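Local atomic coordinates of UPF0311 protein RPA1785 (Rhodopseudomonas palustris, PDB entry 3C5O), a protein that is of unknown function but folds as an antiparallel beta-barrel of the UPF0311 (DUF3237) family and occurs in an assembly of four copies. Residues 33-38 against 57-62; 69-74 against 87-92; 78-83 against 125-130; 114-119 against 137-142. All coordinates share one frame; numbering follows the deposited sequence.

From the N terminus onward, neighbouring barrel strands are closed one pair after another. Contact 1 joins 33-38 to 57-62, the two arms of a hairpin, and is complete before contact 2 begins; contact 2 then closes the next hairpin, 69-74 with 87-92. Contact 4 pairs 114-119 with 137-142 further round the same sheet. Contact 3 behaves differently. Its segment 78-83 lies in the turn of contact 2 and its segment 125-130 in the connection of contact 4, so it crosses both, tying two loops, its centre about 20 Å from the centre of the chain. Backbone bonds join contact 2 to contacts 1 and 4, while Ile36 of contact 1 touches Arg142 of contact 4.

Contact 1: residues 33-38 against 57-62; sequences RRIIPI and ADFQII
Arg34 and Gln60 carry the polar part of this strand pair. Their backbones form a hydrogen-bonded pair, Arg34 N to Gln60 O at 3.0 Å and Gln60 N to Arg34 O at 2.8 Å, and Ile36 with Asp58 repeats the pattern. The side chains bond too: Arg34 NH1 reaches Gln60 OE1 at 2.8 Å, bent to 146° at the hydrogen, with guanidinium and amide 26° apart. The other end of that amide is held as well, since Gln60 NE2 gives a 2.7 Å bond to Asp58 OD2, so its rotation is probably fixed. An alanine in place of Arg34 would probably leave Gln60 OE1 without this donor and open a gap beside Ile62 CD1, which lies 3.5 Å from Arg34 NE.

Ile35 packs on the reverse face, its CG2 3.7 Å from both Ala57 CB and Phe59 CD1. Beside them Arg33, bent at its second and third torsions, folds its guanidinium over Ile61 CG1, while NE makes a salt bridge to Glu122 of the second subunit. One face thus meets a partner chain and the other lines the interior, the division expected of a hairpin in a closed antiparallel beta-barrel.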
loop_
_atom_site.group_PDB
_atom_site.type_symbol
_atom_site.label_atom_id
_atom_site.label_comp_id
_atom_site.label_asym_id
_atom_site.label_seq_id
_atom_site.Cartn_x
_atom_site.Cartn_y
_atom_site.Cartn_z
ATOM N N ARG B 33 4.400 -0.745 16.725
ATOM C CA ARG B 33 4.350 -1.834 15.770
ATOM C C ARG B 33 4.418 -3.194 16.473
ATOM O O ARG B 33 5.328 -3.442 17.254
ATOM C CB ARG B 33 5.485 -1.693 14.741
ATOM C CG ARG B 33 5.712 -2.939 13.889
ATOM C CD ARG B 33 4.522 -3.213 12.989
ATOM N NE ARG B 33 4.430 -2.185 11.970
ATOM C CZ ARG B 33 3.439 -2.063 11.108
ATOM N NH1 ARG B 33 3.471 -1.096 10.203
ATOM N NH2 ARG B 33 2.429 -2.899 11.137
ATOM N N ARG B 34 3.464 -4.063 16.189
ATOM C CA ARG B 34 3.386 -5.365 16.820
ATOM C C ARG B 34 2.969 -6.381 15.756
ATOM O O ARG B 34 2.294 -6.024 14.773
ATOM C CB ARG B 34 2.417 -5.322 18.006
ATOM C CG ARG B 34 1.023 -5.711 17.674
ATOM C CD ARG B 34 0.003 -5.078 18.587
ATOM N NE ARG B 34 -0.147 -5.723 19.888
ATOM C CZ ARG B 34 -1.255 -6.343 20.296
ATOM N NH1 ARG B 34 -2.327 -6.437 19.500
ATOM N NH2 ARG B 34 -1.283 -6.882 21.511
ATOM N N ILE B 35 3.431 -7.622 15.887
ATOM C CA ILE B 35 3.147 -8.639 14.872
ATOM C C ILE B 35 2.640 -9.921 15.522
ATOM O O ILE B 35 3.236 -10.417 16.488
ATOM C CB ILE B 35 4.354 -8.948 13.981
ATOM C CG1 ILE B 35 4.933 -7.664 13.399
ATOM C CG2 ILE B 35 3.928 -9.870 12.838
ATOM C CD1 ILE B 35 6.376 -7.750 13.041
ATOM N N ILE B 36 1.536 -10.434 14.986
ATOM C CA ILE B 36 0.839 -11.584 15.546
ATOM C C ILE B 36 0.740 -12.687 14.498
ATOM O O ILE B 36 -0.013 -12.563 13.544
ATOM C CB ILE B 36 -0.583 -11.209 16.026
ATOM C CG1 ILE B 36 -0.521 -10.023 16.997
ATOM C CG2 ILE B 36 -1.266 -12.417 16.647
ATOM C CD1 ILE B 36 -1.354 -10.180 18.187
ATOM N N PRO B 37 1.500 -13.774 14.675
ATOM C CA PRO B 37 1.539 -14.845 13.690
ATOM C C PRO B 37 0.199 -15.567 13.562
ATOM O O PRO B 37 -0.488 -15.771 14.551
ATOM C CB PRO B 37 2.588 -15.791 14.264
ATOM C CG PRO B 37 3.394 -14.943 15.173
ATOM C CD PRO B 37 2.380 -14.075 15.804
ATOM N N ILE B 38 -0.142 -15.955 12.337
ATOM C CA ILE B 38 -1.331 -16.725 12.052
ATOM C C ILE B 38 -0.912 -18.197 11.923
ATOM O O ILE B 38 -0.050 -18.536 11.097
ATOM C CB ILE B 38 -2.019 -16.178 10.784
ATOM C CG1 ILE B 38 -2.704 -14.841 11.136
ATOM C CG2 ILE B 38 -3.040 -17.219 10.224
ATOM C CD1 ILE B 38 -3.055 -13.999 9.938
ATOM N N ALA B 57 0.606 -13.427 9.117
ATOM C CA ALA B 57 0.670 -12.657 10.347
ATOM C C ALA B 57 -0.238 -11.460 10.230
ATOM O O ALA B 57 -0.591 -11.060 9.116
ATOM C CB ALA B 57 2.113 -12.199 10.620
ATOM N N ASP B 58 -0.639 -10.910 11.377
ATOM C CA ASP B 58 -1.252 -9.598 11.392
ATOM C C ASP B 58 -0.182 -8.603 11.798
ATOM O O ASP B 58 0.429 -8.729 12.851
ATOM C CB ASP B 58 -2.439 -9.549 12.345
ATOM C CG ASP B 58 -3.343 -8.313 12.099
ATOM O OD1 ASP B 58 -2.980 -7.435 11.281
ATOM O OD2 ASP B 58 -4.439 -8.222 12.698
ATOM N N PHE B 59 0.033 -7.611 10.952
ATOM C CA PHE B 59 0.975 -6.535 11.233
ATOM C C PHE B 59 0.199 -5.338 11.734
ATOM O O PHE B 59 -0.653 -4.786 11.033
ATOM C CB PHE B 59 1.757 -6.230 9.963
ATOM C CG PHE B 59 2.390 -7.448 9.363
ATOM C CD1 PHE B 59 3.685 -7.818 9.728
ATOM C CD2 PHE B 59 1.682 -8.248 8.464
ATOM C CE1 PHE B 59 4.284 -8.948 9.202
ATOM C CE2 PHE B 59 2.276 -9.414 7.912
ATOM C CZ PHE B 59 3.588 -9.749 8.295
ATOM N N GLN B 60 0.444 -4.958 12.974
ATOM C CA GLN B 60 -0.446 -4.036 13.623
ATOM C C GLN B 60 0.309 -2.806 14.066
ATOM O O GLN B 60 1.517 -2.860 14.265
ATOM C CB GLN B 60 -1.156 -4.728 14.807
ATOM C CG GLN B 60 -2.004 -5.936 14.387
ATOM C CD GLN B 60 -2.783 -6.566 15.527
ATOM O OE1 GLN B 60 -2.476 -6.352 16.690
ATOM N NE2 GLN B 60 -3.818 -7.340 15.187
ATOM N N ILE B 61 -0.420 -1.697 14.168
ATOM C CA ILE B 61 0.029 -0.498 14.846
ATOM C C ILE B 61 -0.979 -0.130 15.929
ATOM O O ILE B 61 -2.173 0.009 15.649
ATOM C CB ILE B 61 0.208 0.692 13.890
ATOM C CG1 ILE B 61 1.224 0.337 12.796
ATOM C CG2 ILE B 61 0.599 1.955 14.701
ATOM C CD1 ILE B 61 1.554 1.449 11.829
ATOM N N ILE B 62 -0.499 -0.015 17.162
ATOM C CA ILE B 62 -1.300 0.501 18.242
ATOM C C ILE B 62 -1.010 2.001 18.327
ATOM O O ILE B 62 0.129 2.397 18.555
ATOM C CB ILE B 62 -0.944 -0.166 19.593
ATOM C CG1 ILE B 62 -1.114 -1.689 19.533
ATOM C CG2 ILE B 62 -1.795 0.408 20.729
ATOM C CD1 ILE B 62 -0.454 -2.375 20.752
HETATM O O HOH W 1 -0.824 -2.280 10.553
#

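Contact 2: residues 69-74 against 87-92; sequences ELEAKY and ENVGIR
Leu70 lies across Gly90, and its side chain can be followed along the opposing strand. CB sits 4.1 Å from Gly90 N and about as far from Gly90 O; CG comes to 3.8 Å from Gly90 C. From there the branches part. CD1 rests against the peptide beyond, 3.8 Å from Ile91 N, and CD2 touches Arg92 NH1 at 4.0 Å, the two side chains meeting at about a right angle. Gly90, with no side chain, lets Leu70 lie close over its peptide. Arg92 has its cation-pi partner in Phe115. An alanine in place of Leu70 removes the touch of CD2 on Arg92 NH1 and would probably open a gap over Gly90.

The backbones are held by paired bonds between Leu70 and Gly90 and between Ala72 and Asn88, the shortest being Asn88 N to Ala72 O at 2.7 Å. On the other face Lys73 and Glu87 run side by side, CG to CG 4.1 Å, though Lys73 NZ and Glu87 OE2 stay 4.4 Å apart, too far for a salt bridge.

Asn88 OD1 turns to Thr117 OG1 on strand 114-122, which flanks this hairpin along 83-93; strand 48-62 flanks it along 68-78, with Asp58 and Gln60 against Leu70.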
loop_
_atom_site.group_PDB
_atom_site.type_symbol
_atom_site.label_atom_id
_atom_site.label_comp_id
_atom_site.label_asym_id
_atom_site.label_seq_id
_atom_site.Cartn_x
_atom_site.Cartn_y
_atom_site.Cartn_z
ATOM N N GLU B 69 -4.719 -0.626 14.380
ATOM C CA GLU B 69 -4.784 -0.733 12.938
ATOM C C GLU B 69 -4.344 -2.150 12.572
ATOM O O GLU B 69 -3.243 -2.560 12.924
ATOM C CB GLU B 69 -3.873 0.313 12.289
ATOM C CG GLU B 69 -4.324 1.768 12.513
ATOM C CD GLU B 69 -3.341 2.801 11.939
ATOM O OE1 GLU B 69 -3.505 4.014 12.205
ATOM O OE2 GLU B 69 -2.395 2.413 11.210
ATOM N N LEU B 70 -5.222 -2.914 11.911
ATOM C CA LEU B 70 -4.897 -4.281 11.579
ATOM C C LEU B 70 -4.555 -4.375 10.107
ATOM O O LEU B 70 -5.094 -3.644 9.281
ATOM C CB LEU B 70 -6.084 -5.206 11.838
ATOM C CG LEU B 70 -7.109 -4.763 12.877
ATOM C CD1 LEU B 70 -8.385 -5.438 12.489
ATOM C CD2 LEU B 70 -6.675 -5.145 14.249
ATOM N N GLU B 71 -3.677 -5.310 9.791
ATOM C CA GLU B 71 -3.240 -5.537 8.418
ATOM C C GLU B 71 -2.733 -6.955 8.370
ATOM O O GLU B 71 -1.567 -7.202 8.581
ATOM C CB GLU B 71 -2.164 -4.519 8.053
ATOM C CG GLU B 71 -1.644 -4.576 6.653
ATOM C CD GLU B 71 -1.056 -3.235 6.249
ATOM O OE1 GLU B 71 0.016 -2.818 6.809
ATOM O OE2 GLU B 71 -1.710 -2.578 5.406
ATOM N N ALA B 72 -3.644 -7.897 8.167
ATOM C CA ALA B 72 -3.302 -9.310 8.193
ATOM C C ALA B 72 -3.212 -9.872 6.767
ATOM O O ALA B 72 -4.049 -9.567 5.931
ATOM C CB ALA B 72 -4.348 -10.078 8.998
ATOM N N LYS B 73 -2.188 -10.692 6.514
ATOM C CA LYS B 73 -1.997 -11.332 5.235
ATOM C C LYS B 73 -1.772 -12.803 5.486
ATOM O O LYS B 73 -0.884 -13.191 6.220
ATOM C CB LYS B 73 -0.820 -10.713 4.499
ATOM C CG LYS B 73 -1.056 -9.263 4.137
ATOM C CD LYS B 73 0.111 -8.625 3.420
ATOM C CE LYS B 73 -0.186 -7.119 3.284
ATOM N NZ LYS B 73 0.630 -6.461 2.229
ATOM N N TYR B 74 -2.650 -13.613 4.905
ATOM C CA TYR B 74 -2.603 -15.053 5.012
ATOM C C TYR B 74 -3.384 -15.671 3.861
ATOM O O TYR B 74 -3.775 -14.971 2.918
ATOM C CB TYR B 74 -3.182 -15.495 6.359
ATOM C CG TYR B 74 -4.572 -14.973 6.675
ATOM C CD1 TYR B 74 -5.695 -15.798 6.587
ATOM C CD2 TYR B 74 -4.764 -13.651 7.093
ATOM C CE1 TYR B 74 -6.983 -15.317 6.909
ATOM C CE2 TYR B 74 -6.035 -13.165 7.417
ATOM C CZ TYR B 74 -7.136 -14.007 7.326
ATOM O OH TYR B 74 -8.385 -13.514 7.667
ATOM N N GLU B 87 -6.088 -10.537 2.377
ATOM C CA GLU B 87 -5.532 -9.324 2.918
ATOM C C GLU B 87 -6.656 -8.728 3.767
ATOM O O GLU B 87 -7.646 -8.287 3.211
ATOM C CB GLU B 87 -5.227 -8.405 1.758
ATOM C CG GLU B 87 -3.971 -7.632 1.830
ATOM C CD GLU B 87 -3.659 -6.962 0.500
ATOM O OE1 GLU B 87 -4.264 -5.891 0.225
ATOM O OE2 GLU B 87 -2.817 -7.502 -0.265
ATOM N N ASN B 88 -6.514 -8.722 5.097
ATOM C CA ASN B 88 -7.586 -8.257 5.996
ATOM C C ASN B 88 -7.184 -6.974 6.769
ATOM O O ASN B 88 -6.335 -7.009 7.675
ATOM C CB ASN B 88 -7.947 -9.394 6.947
ATOM C CG ASN B 88 -9.284 -9.202 7.655
ATOM O OD1 ASN B 88 -10.184 -8.506 7.184
ATOM N ND2 ASN B 88 -9.413 -9.858 8.815
ATOM N N VAL B 89 -7.769 -5.842 6.383
ATOM C CA VAL B 89 -7.353 -4.554 6.904
ATOM C C VAL B 89 -8.511 -3.862 7.637
ATOM O O VAL B 89 -9.638 -3.798 7.126
ATOM C CB VAL B 89 -6.781 -3.627 5.790
ATOM C CG1 VAL B 89 -6.227 -2.345 6.395
ATOM C CG2 VAL B 89 -5.677 -4.323 4.992
ATOM N N GLY B 90 -8.235 -3.346 8.835
ATOM C CA GLY B 90 -9.259 -2.683 9.578
ATOM C C GLY B 90 -8.818 -2.038 10.857
ATOM O O GLY B 90 -7.678 -1.572 10.991
ATOM N N ILE B 91 -9.759 -1.973 11.791
ATOM C CA ILE B 91 -9.504 -1.352 13.073
ATOM C C ILE B 91 -10.172 -2.096 14.217
ATOM O O ILE B 91 -11.191 -2.750 14.052
ATOM C CB ILE B 91 -9.862 0.182 13.097
ATOM C CG1 ILE B 91 -11.307 0.454 12.757
ATOM C CG2 ILE B 91 -9.008 0.992 12.106
ATOM C CD1 ILE B 91 -11.700 1.879 13.059
ATOM N N ARG B 92 -9.538 -2.029 15.377
ATOM C CA ARG B 92 -10.178 -2.434 16.601
ATOM C C ARG B 92 -10.039 -1.307 17.613
ATOM O O ARG B 92 -8.943 -0.782 17.843
ATOM C CB ARG B 92 -9.577 -3.723 17.118
ATOM C CG ARG B 92 -10.183 -4.136 18.433
ATOM C CD ARG B 92 -9.913 -5.579 18.684
ATOM N NE ARG B 92 -8.533 -5.798 19.094
ATOM C CZ ARG B 92 -7.663 -6.575 18.461
ATOM N NH1 ARG B 92 -7.997 -7.231 17.353
ATOM N NH2 ARG B 92 -6.446 -6.704 18.958
#

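Contact 3: residues 78-83 against 125-130; sequences TDDGAV and HPNYQW
Asp80 OD1 is gripped by two hydroxyls: Tyr128 OH donates at 2.7 Å across the contact, and Thr78 OG1 at 2.6 Å from its own loop. Tyrosine and carboxylate meet tip to tip, their planes 79° apart, with OD1 approached on its syn side but 28° out of the carboxylate plane. A water bridges Tyr128 OH to Asp79 OD1. Thr78 OG1 also accepts from Ala82 N at 3.0 Å, which fastens the type I beta turn from Thr78 to Gly81 connecting strands 68-78 and 83-93 of the barrel; the partner segment belongs to the loop between strands 114-122 and 136-142. His125 adds a weak bond from NE2 to Asp80 O at 3.5 Å, while its ND1 accepts in the ring plane from Asn127 N, which fixes the turn of the imidazole. Ala82 CB packs against both aromatic residues, 3.4 Å from His125 CB and 3.5 Å from Tyr128 CD1. Thr78 CG2 lies over one face of the Tyr128 ring, a CH-pi contact 4.2 Å from the centroid.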
loop_
_atom_site.group_PDB
_atom_site.type_symbol
_atom_site.label_atom_id
_atom_site.label_comp_id
_atom_site.label_asym_id
_atom_site.label_seq_id
_atom_site.Cartn_x
_atom_site.Cartn_y
_atom_site.Cartn_z
ATOM N N THR B 78 -9.615 -24.241 0.186
ATOM C CA THR B 78 -10.908 -24.900 0.288
ATOM C C THR B 78 -10.860 -26.418 0.056
ATOM O O THR B 78 -9.872 -26.963 -0.492
ATOM C CB THR B 78 -11.912 -24.305 -0.669
ATOM O OG1 THR B 78 -11.583 -24.704 -2.008
ATOM C CG2 THR B 78 -11.937 -22.794 -0.538
ATOM N N ASP B 79 -11.938 -27.092 0.466
ATOM C CA ASP B 79 -12.014 -28.541 0.374
ATOM C C ASP B 79 -11.994 -29.036 -1.082
ATOM O O ASP B 79 -11.679 -30.201 -1.347
ATOM C CB ASP B 79 -13.220 -29.115 1.178
ATOM C CG ASP B 79 -14.590 -28.542 0.743
ATOM O OD1 ASP B 79 -14.642 -27.513 0.036
ATOM O OD2 ASP B 79 -15.634 -29.126 1.133
ATOM N N ASP B 80 -12.319 -28.141 -2.010
ATOM C CA ASP B 80 -12.442 -28.491 -3.426
ATOM C C ASP B 80 -11.287 -27.883 -4.233
ATOM O O ASP B 80 -11.277 -27.935 -5.460
ATOM C CB ASP B 80 -13.842 -28.135 -3.996
ATOM C CG ASP B 80 -14.149 -26.620 -3.975
ATOM O OD1 ASP B 80 -13.599 -25.871 -3.139
ATOM O OD2 ASP B 80 -14.968 -26.173 -4.796
ATOM N N GLY B 81 -10.318 -27.294 -3.537
ATOM C CA GLY B 81 -9.000 -27.107 -4.133
ATOM C C GLY B 81 -8.562 -25.706 -4.487
ATOM O O GLY B 81 -7.521 -25.528 -5.143
ATOM N N ALA B 82 -9.337 -24.718 -4.063
ATOM C CA ALA B 82 -8.964 -23.320 -4.235
ATOM C C ALA B 82 -7.978 -22.881 -3.160
ATOM O O ALA B 82 -8.108 -23.262 -1.992
ATOM C CB ALA B 82 -10.183 -22.444 -4.172
ATOM N N VAL B 83 -6.999 -22.080 -3.566
ATOM C CA VAL B 83 -6.145 -21.362 -2.637
ATOM C C VAL B 83 -6.549 -19.913 -2.738
ATOM O O VAL B 83 -6.562 -19.350 -3.818
ATOM C CB VAL B 83 -4.645 -21.550 -2.970
ATOM C CG1 VAL B 83 -3.772 -20.685 -2.087
ATOM C CG2 VAL B 83 -4.276 -23.029 -2.813
ATOM N N HIS B 125 -9.147 -19.939 -8.729
ATOM C CA HIS B 125 -10.164 -21.011 -8.820
ATOM C C HIS B 125 -11.476 -20.489 -9.399
ATOM O O HIS B 125 -12.001 -19.484 -8.919
ATOM C CB HIS B 125 -10.445 -21.655 -7.465
ATOM C CG HIS B 125 -11.059 -23.030 -7.571
ATOM N ND1 HIS B 125 -12.360 -23.242 -7.988
ATOM C CD2 HIS B 125 -10.543 -24.258 -7.320
ATOM C CE1 HIS B 125 -12.612 -24.538 -7.996
ATOM N NE2 HIS B 125 -11.538 -25.173 -7.567
ATOM N N PRO B 126 -11.998 -21.162 -10.440
ATOM C CA PRO B 126 -13.224 -20.732 -11.120
ATOM C C PRO B 126 -14.447 -20.545 -10.240
ATOM O O PRO B 126 -15.284 -19.718 -10.580
ATOM C CB PRO B 126 -13.473 -21.856 -12.143
ATOM C CG PRO B 126 -12.147 -22.375 -12.419
ATOM C CD PRO B 126 -11.397 -22.328 -11.115
ATOM N N ASN B 127 -14.554 -21.303 -9.142
ATOM C CA ASN B 127 -15.782 -21.366 -8.339
ATOM C C ASN B 127 -15.801 -20.244 -7.333
ATOM O O ASN B 127 -16.850 -19.944 -6.761
ATOM C CB ASN B 127 -15.888 -22.719 -7.608
ATOM C CG ASN B 127 -17.238 -22.928 -6.891
ATOM O OD1 ASN B 127 -17.280 -23.415 -5.754
ATOM N ND2 ASN B 127 -18.339 -22.581 -7.556
ATOM N N TYR B 128 -14.631 -19.637 -7.117
ATOM C CA TYR B 128 -14.449 -18.611 -6.091
ATOM C C TYR B 128 -14.058 -17.274 -6.683
ATOM O O TYR B 128 -13.642 -16.364 -5.979
ATOM C CB TYR B 128 -13.427 -19.073 -5.036
ATOM C CG TYR B 128 -13.880 -20.333 -4.353
ATOM C CD1 TYR B 128 -13.494 -21.591 -4.833
ATOM C CD2 TYR B 128 -14.756 -20.282 -3.284
ATOM C CE1 TYR B 128 -13.930 -22.752 -4.220
ATOM C CE2 TYR B 128 -15.207 -21.442 -2.680
ATOM C CZ TYR B 128 -14.784 -22.669 -3.144
ATOM O OH TYR B 128 -15.235 -23.820 -2.526
ATOM N N GLN B 129 -14.216 -17.180 -7.990
ATOM C CA GLN B 129 -13.980 -15.971 -8.759
ATOM C C GLN B 129 -14.766 -14.792 -8.197
ATOM O O GLN B 129 -14.272 -13.665 -8.177
ATOM C CB GLN B 129 -14.400 -16.236 -10.220
ATOM C CG GLN B 129 -13.424 -15.811 -11.308
ATOM C CD GLN B 129 -12.037 -16.440 -11.180
ATOM O OE1 GLN B 129 -11.440 -16.416 -10.110
ATOM N NE2 GLN B 129 -11.508 -16.994 -12.306
ATOM N N TRP B 130 -15.984 -15.060 -7.734
ATOM C CA TRP B 130 -16.834 -14.020 -7.141
ATOM C C TRP B 130 -16.170 -13.287 -5.968
ATOM O O TRP B 130 -16.551 -12.169 -5.658
ATOM C CB TRP B 130 -18.205 -14.582 -6.719
ATOM C CG TRP B 130 -18.161 -15.629 -5.602
ATOM C CD1 TRP B 130 -17.817 -16.950 -5.732
ATOM C CD2 TRP B 130 -18.481 -15.438 -4.214
ATOM N NE1 TRP B 130 -17.896 -17.582 -4.515
ATOM C CE2 TRP B 130 -18.294 -16.680 -3.567
ATOM C CE3 TRP B 130 -18.916 -14.345 -3.457
ATOM C CZ2 TRP B 130 -18.524 -16.860 -2.203
ATOM C CZ3 TRP B 130 -19.138 -14.528 -2.088
ATOM C CH2 TRP B 130 -18.945 -15.776 -1.482
HETATM O O HOH W 2 -15.895 -25.023 -0.455
#

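Contact 4: residues 114-119 against 137-142; sequences YFRTRP and VGSAAR
Two successive antiparallel strands of the barrel wall meet here, with Phe115 against Ala140 as the main side-chain contact. Ala140 CB stands almost squarely over the Phe115 ring, 3.5 Å from its centroid and 8° off the normal, a close CH-pi contact. Phe115 CG is anti to the backbone N (chi1 -173°), which lays the ring beside the neighbouring strand with its edge toward Arg142 N. The same pair is joined through the backbone, Ala140 N to Phe115 O at 2.8 Å.

Thr117 and Gly138 form the hydrogen-bonded pair, bonded both ways, with Gly138 N to Thr117 O at 2.8 Å. A CB on Gly138 would collide with Thr117 OG1, already bonded to Asn88. Pro119 CD packs 3.5 Å from Gly138 N.

On the other face the Arg116 guanidinium has Tyr114 CD1 over the rim of one side and Ser139 OG over the other. The hydroxyl lies 3.4 Å from Arg116 NH1, too poorly angled for a hydrogen bond; NH1 makes a weak bond to Phe115 O, and NH2 bonds Leu155 O of the third subunit. Adjacent antiparallel strands with Phe115 packed on Leu70 belong to a closed beta-barrel, consistent with the allene oxide cyclase-like barrel clan.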
loop_
_atom_site.group_PDB
_atom_site.type_symbol
_atom_site.label_atom_id
_atom_site.label_comp_id
_atom_site.label_asym_id
_atom_site.label_seq_id
_atom_site.Cartn_x
_atom_site.Cartn_y
_atom_site.Cartn_z
ATOM N N TYR B 114 -15.546 -2.482 19.126
ATOM C CA TYR B 114 -15.689 -2.177 17.712
ATOM C C TYR B 114 -14.551 -2.863 16.991
ATOM O O TYR B 114 -13.386 -2.533 17.212
ATOM C CB TYR B 114 -15.661 -0.660 17.465
ATOM C CG TYR B 114 -15.930 -0.306 16.012
ATOM C CD1 TYR B 114 -17.240 -0.150 15.546
ATOM C CD2 TYR B 114 -14.874 -0.120 15.105
ATOM C CE1 TYR B 114 -17.491 0.176 14.212
ATOM C CE2 TYR B 114 -15.111 0.205 13.781
ATOM C CZ TYR B 114 -16.415 0.344 13.339
ATOM O OH TYR B 114 -16.647 0.667 12.035
ATOM N N PHE B 115 -14.872 -3.833 16.140
ATOM C CA PHE B 115 -13.845 -4.603 15.474
ATOM C C PHE B 115 -14.281 -4.966 14.066
ATOM O O PHE B 115 -14.940 -6.005 13.852
ATOM C CB PHE B 115 -13.486 -5.829 16.323
ATOM C CG PHE B 115 -12.311 -6.617 15.823
ATOM C CD1 PHE B 115 -11.945 -7.799 16.465
ATOM C CD2 PHE B 115 -11.588 -6.215 14.704
ATOM C CE1 PHE B 115 -10.869 -8.572 16.015
ATOM C CE2 PHE B 115 -10.493 -6.993 14.222
ATOM C CZ PHE B 115 -10.135 -8.176 14.883
ATOM N N ARG B 116 -13.904 -4.103 13.115
ATOM C CA ARG B 116 -14.389 -4.161 11.749
ATOM C C ARG B 116 -13.235 -4.025 10.773
ATOM O O ARG B 116 -12.272 -3.264 11.009
ATOM C CB ARG B 116 -15.469 -3.097 11.466
ATOM C CG ARG B 116 -16.564 -2.932 12.578
ATOM C CD ARG B 116 -17.702 -3.987 12.578
ATOM N NE ARG B 116 -18.681 -3.675 13.643
ATOM C CZ ARG B 116 -18.592 -4.095 14.908
ATOM N NH1 ARG B 116 -17.611 -4.880 15.277
ATOM N NH2 ARG B 116 -19.506 -3.767 15.814
ATOM N N THR B 117 -13.338 -4.769 9.674
ATOM C CA THR B 117 -12.272 -4.849 8.708
ATOM C C THR B 117 -12.826 -4.908 7.295
ATOM O O THR B 117 -14.030 -5.109 7.082
ATOM C CB THR B 117 -11.448 -6.148 8.880
ATOM O OG1 THR B 117 -12.193 -7.236 8.329
ATOM C CG2 THR B 117 -11.149 -6.458 10.321
ATOM N N ARG B 118 -11.933 -4.749 6.323
ATOM C CA ARG B 118 -12.296 -4.995 4.927
ATOM C C ARG B 118 -11.410 -6.122 4.423
ATOM O O ARG B 118 -10.237 -5.900 4.177
ATOM C CB ARG B 118 -12.099 -3.759 4.070
ATOM C CG ARG B 118 -12.608 -3.982 2.670
ATOM C CD ARG B 118 -11.724 -3.339 1.637
ATOM N NE ARG B 118 -11.848 -4.063 0.378
ATOM C CZ ARG B 118 -11.334 -3.661 -0.775
ATOM N NH1 ARG B 118 -10.680 -2.507 -0.857
ATOM N NH2 ARG B 118 -11.512 -4.403 -1.857
ATOM N N PRO B 119 -11.961 -7.344 4.314
ATOM C CA PRO B 119 -11.217 -8.435 3.693
ATOM C C PRO B 119 -11.233 -8.433 2.165
ATOM O O PRO B 119 -12.311 -8.350 1.537
ATOM C CB PRO B 119 -11.884 -9.683 4.252
ATOM C CG PRO B 119 -13.291 -9.240 4.613
ATOM C CD PRO B 119 -13.283 -7.766 4.811
ATOM N N VAL B 137 -17.058 -6.779 3.975
ATOM C CA VAL B 137 -16.771 -6.162 5.271
ATOM C C VAL B 137 -16.749 -7.274 6.313
ATOM O O VAL B 137 -17.591 -8.153 6.308
ATOM C CB VAL B 137 -17.831 -5.100 5.643
ATOM C CG1 VAL B 137 -17.552 -4.483 7.018
ATOM C CG2 VAL B 137 -17.860 -3.998 4.609
ATOM N N GLY B 138 -15.771 -7.241 7.207
ATOM C CA GLY B 138 -15.712 -8.213 8.293
ATOM C C GLY B 138 -16.074 -7.623 9.639
ATOM O O GLY B 138 -15.610 -6.546 9.975
ATOM N N SER B 139 -16.899 -8.320 10.411
ATOM C CA SER B 139 -17.150 -7.933 11.802
ATOM C C SER B 139 -16.505 -9.038 12.620
ATOM O O SER B 139 -16.834 -10.228 12.428
ATOM C CB SER B 139 -18.640 -7.834 12.091
ATOM O OG SER B 139 -18.887 -7.437 13.429
ATOM N N ALA B 140 -15.563 -8.677 13.490
ATOM C CA ALA B 140 -14.706 -9.688 14.112
ATOM C C ALA B 140 -14.764 -9.748 15.638
ATOM O O ALA B 140 -15.413 -8.914 16.271
ATOM C CB ALA B 140 -13.264 -9.573 13.585
ATOM N N ALA B 141 -14.125 -10.763 16.220
ATOM C CA ALA B 141 -14.080 -10.933 17.666
ATOM C C ALA B 141 -12.697 -11.433 18.084
ATOM O O ALA B 141 -12.184 -12.365 17.480
ATOM C CB ALA B 141 -15.157 -11.888 18.116
ATOM N N ARG B 142 -12.101 -10.798 19.093
ATOM C CA ARG B 142 -10.757 -11.134 19.578
ATOM C C ARG B 142 -10.903 -12.043 20.779
ATOM O O ARG B 142 -11.510 -11.657 21.787
ATOM C CB ARG B 142 -10.012 -9.882 20.045
ATOM C CG ARG B 142 -8.547 -9.693 19.608
ATOM C CD ARG B 142 -7.691 -10.945 19.327
ATOM N NE ARG B 142 -6.857 -11.314 20.479
ATOM C CZ ARG B 142 -5.566 -11.029 20.628
ATOM N NH1 ARG B 142 -4.892 -10.363 19.692
ATOM N NH2 ARG B 142 -4.941 -11.431 21.726
#